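Local structure of putative monooxygenase Rv0793 (Mycobacterium tuberculosis, 1Y0H) at residues A[20-23]-A[24-28]; A[83-86]-A[87-91]. The protein is a putative homodimeric monooxygenase that might take part in antibiotic biosynthesis or scavenge reactive oxygen species, perhaps helping to evade host defences. All blocks are in the same frame, centred on the assembly; numbering follows the deposited sequence.

Interaction 1: A[20-23]-A[24-28]; sequences SALR and ALLDA
In the first helix of this ferredoxin-like fold, residues 19-35, Arg23 and Asp27 stand one turn apart and form an i to i+4 salt bridge on a partly exposed flank, while Leu22 and Leu26, spaced likewise, pack against each other on the buried side. The helical frame comes first: the amides of Ala24, Leu25, Leu26 and Asp27 bond to the carbonyls of Ser20, Ala21, Leu22 and Arg23, and the shortest of the four joins Asp27 N to Arg23 O at 2.7 Å. On the buried side, Leu22 CD1 lies 3.9 Å from Leu26 CG, and Leu26 CD1 also reaches Leu22 CG at 4.0 Å; the two side chains meet at a slant. Both leucines rest on Phe12 of strand 6-12, which ties the helix to the sheet; Leu44 of strand 39-47 lies against Leu26 as well as against Arg23 and Asp27. On the partly exposed flank, a bend at chi2 (66°) turns the arginine chain along the helix toward Asp27, and Leu97 of the second subunit packs on it. The guanidinium and carboxylate planes stand 80° apart: OD1 comes to the edge of the guanidinium, close to its plane, and NE alone makes the direct bond. NE donates to the syn side of OD1 at 2.8 Å. Water 1 closes the ring, accepting from Arg23 NH1 at 3.1 Å and donating to Asp27 OD1 at 2.7 Å.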
loop_
_atom_site.group_PDB
_atom_site.type_symbol
_atom_site.label_atom_id
_atom_site.label_comp_id
_atom_site.label_asym_id
_atom_site.label_seq_id
_atom_site.Cartn_x
_atom_site.Cartn_y
_atom_site.Cartn_z
ATOM N N SER A 20 -8.363 -12.222 15.766
ATOM C CA SER A 20 -9.556 -12.742 15.078
ATOM C C SER A 20 -10.713 -11.739 15.092
ATOM O O SER A 20 -11.436 -11.616 14.111
ATOM C CB SER A 20 -9.994 -14.103 15.637
ATOM O OG SER A 20 -10.377 -14.008 16.986
ATOM N N ALA A 21 -10.852 -10.988 16.180
ATOM C CA ALA A 21 -11.864 -9.939 16.244
ATOM C C ALA A 21 -11.600 -8.818 15.226
ATOM O O ALA A 21 -12.533 -8.326 14.562
ATOM C CB ALA A 21 -11.975 -9.386 17.683
ATOM N N LEU A 22 -10.335 -8.434 15.082
ATOM C CA LEU A 22 -9.990 -7.397 14.117
ATOM C C LEU A 22 -10.269 -7.899 12.709
ATOM O O LEU A 22 -10.846 -7.175 11.894
ATOM C CB LEU A 22 -8.524 -6.997 14.246
ATOM C CG LEU A 22 -8.056 -5.963 13.205
ATOM C CD1 LEU A 22 -8.775 -4.627 13.316
ATOM C CD2 LEU A 22 -6.557 -5.835 13.357
ATOM N N ARG A 23 -9.873 -9.137 12.430
ATOM C CA ARG A 23 -10.123 -9.701 11.103
ATOM C C ARG A 23 -11.614 -9.638 10.756
ATOM O O ARG A 23 -11.987 -9.215 9.650
ATOM C CB ARG A 23 -9.585 -11.128 10.998
ATOM C CG ARG A 23 -9.966 -11.821 9.693
ATOM C CD ARG A 23 -9.303 -11.161 8.510
ATOM N NE ARG A 23 -9.722 -11.776 7.246
ATOM C CZ ARG A 23 -9.235 -12.912 6.753
ATOM N NH1 ARG A 23 -9.700 -13.365 5.590
ATOM N NH2 ARG A 23 -8.283 -13.586 7.395
ATOM N N ALA A 24 -12.468 -10.011 11.707
ATOM C CA ALA A 24 -13.924 -9.977 11.500
ATOM C C ALA A 24 -14.450 -8.564 11.246
ATOM O O ALA A 24 -15.318 -8.359 10.393
ATOM C CB ALA A 24 -14.629 -10.602 12.675
ATOM N N LEU A 25 -13.912 -7.599 11.990
ATOM C CA LEU A 25 -14.281 -6.194 11.833
ATOM C C LEU A 25 -13.916 -5.690 10.441
ATOM O O LEU A 25 -14.723 -5.033 9.765
ATOM C CB LEU A 25 -13.604 -5.344 12.909
ATOM C CG LEU A 25 -14.102 -3.906 12.992
ATOM C CD1 LEU A 25 -15.487 -3.850 13.628
ATOM C CD2 LEU A 25 -13.117 -3.087 13.810
ATOM N N LEU A 26 -12.694 -5.997 10.013
ATOM C CA LEU A 26 -12.250 -5.567 8.696
ATOM C C LEU A 26 -12.968 -6.337 7.585
ATOM O O LEU A 26 -13.325 -5.753 6.566
ATOM C CB LEU A 26 -10.726 -5.664 8.587
ATOM C CG LEU A 26 -9.931 -4.819 9.595
ATOM C CD1 LEU A 26 -8.444 -4.950 9.317
ATOM C CD2 LEU A 26 -10.349 -3.353 9.585
ATOM N N ASP A 27 -13.229 -7.627 7.797
ATOM C CA ASP A 27 -13.964 -8.430 6.816
ATOM C C ASP A 27 -15.301 -7.803 6.464
ATOM O O ASP A 27 -15.694 -7.789 5.293
ATOM C CB ASP A 27 -14.233 -9.849 7.335
ATOM C CG ASP A 27 -13.024 -10.777 7.229
ATOM O OD1 ASP A 27 -12.059 -10.489 6.494
ATOM O OD2 ASP A 27 -13.049 -11.847 7.898
ATOM N N ALA A 28 -15.996 -7.290 7.474
ATOM C CA ALA A 28 -17.337 -6.735 7.303
ATOM C C ALA A 28 -17.348 -5.451 6.471
ATOM O O ALA A 28 -18.396 -5.025 5.995
ATOM C CB ALA A 28 -17.984 -6.494 8.653
HETATM O O HOH W 1 -12.106 -11.926 4.183
#

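Interaction 2: A[83-86]-A[87-91]; sequences ELLT and RPVAV
Leu85 meets Val89 across a turn that carries the chain from the end of a short 3-10 segment into strand 90-96, outermost in this chain's antiparallel sheet. Before it, Leu84 is fastened to Arg15 through the backbone. At Leu85 the side chain points toward the residues that follow: CB lies 3.1 Å from Arg87 O, and CD1 passes that same carbonyl oxygen at 3.5 Å before reaching Val89 CG2 at 3.6 Å. Leu85 meets the valine methyl at a slant, and Phe12 of strand 6-12 touches both residues. Thr86 comes next. Its OG1 is hydrogen-bonded to Met13 O, while the methylene carbon Arg87 CG lies 3.6 Å from Thr86 OG1. The arginine chain then leads away from the turn. Across the two halves of the turn the chemistry is thus chiefly van der Waals contact between Leu85 and Val89, while Thr86 is tied to Met13 through both OG1 and its backbone, which implies that the bend is held in part by the segment of the same chain that follows strand 6-12.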
loop_
_atom_site.group_PDB
_atom_site.type_symbol
_atom_site.label_atom_id
_atom_site.label_comp_id
_atom_site.label_asym_id
_atom_site.label_seq_id
_atom_site.Cartn_x
_atom_site.Cartn_y
_atom_site.Cartn_z
ATOM N N GLU A 83 -10.065 -0.187 20.076
ATOM C CA GLU A 83 -10.135 -1.021 21.265
ATOM C C GLU A 83 -9.496 -2.399 21.059
ATOM O O GLU A 83 -9.300 -3.140 22.028
ATOM C CB GLU A 83 -11.599 -1.157 21.681
ATOM C CG GLU A 83 -12.250 0.158 22.190
ATOM C CD GLU A 83 -12.438 1.279 21.140
ATOM O OE1 GLU A 83 -12.438 1.023 19.912
ATOM O OE2 GLU A 83 -12.600 2.453 21.562
ATOM N N LEU A 84 -9.187 -2.741 19.804
ATOM C CA LEU A 84 -8.584 -4.038 19.474
ATOM C C LEU A 84 -7.074 -3.958 19.260
ATOM O O LEU A 84 -6.412 -4.985 19.084
ATOM C CB LEU A 84 -9.236 -4.609 18.201
ATOM C CG LEU A 84 -10.764 -4.745 18.258
ATOM C CD1 LEU A 84 -11.288 -5.235 16.939
ATOM C CD2 LEU A 84 -11.125 -5.742 19.350
ATOM N N LEU A 85 -6.535 -2.740 19.273
ATOM C CA LEU A 85 -5.173 -2.502 18.780
ATOM C C LEU A 85 -4.197 -2.093 19.865
ATOM O O LEU A 85 -4.590 -1.634 20.935
ATOM C CB LEU A 85 -5.198 -1.427 17.694
ATOM C CG LEU A 85 -6.250 -1.582 16.595
ATOM C CD1 LEU A 85 -6.277 -0.355 15.708
ATOM C CD2 LEU A 85 -6.013 -2.864 15.777
ATOM N N THR A 86 -2.919 -2.287 19.576
ATOM C CA THR A 86 -1.842 -1.876 20.476
ATOM C C THR A 86 -1.502 -0.408 20.282
ATOM O O THR A 86 -0.780 0.177 21.083
ATOM C CB THR A 86 -0.547 -2.656 20.231
ATOM O OG1 THR A 86 -0.120 -2.468 18.871
ATOM C CG2 THR A 86 -0.728 -4.140 20.523
ATOM N N ARG A 87 -2.006 0.162 19.193
ATOM C CA ARG A 87 -1.731 1.548 18.833
ATOM C C ARG A 87 -2.781 1.940 17.797
ATOM O O ARG A 87 -3.385 1.065 17.180
ATOM C CB ARG A 87 -0.329 1.655 18.232
ATOM C CG ARG A 87 -0.117 0.651 17.101
ATOM C CD ARG A 87 1.306 0.605 16.626
ATOM N NE ARG A 87 1.570 1.686 15.703
ATOM C CZ ARG A 87 2.759 1.948 15.172
ATOM N NH1 ARG A 87 3.814 1.197 15.481
ATOM N NH2 ARG A 87 2.888 2.965 14.336
ATOM N N PRO A 88 -3.010 3.252 17.597
ATOM C CA PRO A 88 -4.028 3.637 16.614
ATOM C C PRO A 88 -3.698 3.139 15.206
ATOM O O PRO A 88 -2.519 2.904 14.878
ATOM C CB PRO A 88 -3.977 5.172 16.626
ATOM C CG PRO A 88 -2.649 5.522 17.271
ATOM C CD PRO A 88 -2.355 4.411 18.229
ATOM N N VAL A 89 -4.733 3.021 14.382
ATOM C CA VAL A 89 -4.564 2.662 12.965
ATOM C C VAL A 89 -3.618 3.679 12.339
ATOM O O VAL A 89 -3.745 4.889 12.567
ATOM C CB VAL A 89 -5.910 2.660 12.185
ATOM C CG1 VAL A 89 -5.710 2.187 10.738
ATOM C CG2 VAL A 89 -6.935 1.756 12.861
ATOM N N ALA A 90 -2.660 3.173 11.572
ATOM C CA ALA A 90 -1.712 4.015 10.866
ATOM C C ALA A 90 -2.200 4.184 9.437
ATOM O O ALA A 90 -2.196 3.228 8.654
ATOM C CB ALA A 90 -0.332 3.398 10.905
ATOM N N VAL A 91 -2.630 5.400 9.113
ATOM C CA VAL A 91 -3.301 5.676 7.842
ATOM C C VAL A 91 -2.488 6.648 7.013
ATOM O O VAL A 91 -2.122 7.718 7.490
ATOM C CB VAL A 91 -4.726 6.267 8.060
ATOM C CG1 VAL A 91 -5.365 6.686 6.739
ATOM C CG2 VAL A 91 -5.617 5.274 8.788
#

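Interactions 1 and 2 lie in series along the chain, yet they touch, their centres about 13 Å apart. The joint is one of apolar packing: Leu84 CD1 lies 3.8 Å from Leu22 CA, 4.0 Å from Ala21 C and 4.2 Å from Leu25 CD2, while Leu22 CD2 meets Leu85 CD2 at 3.9 Å. Leu22 therefore serves both its own helix and the turn before strand 90-96. The side chain of Leu26 is about 5 Å from a bound acetate and that of Val89 about 4 Å from one; such ions, probably from the crystallisation liquor, often mark pockets.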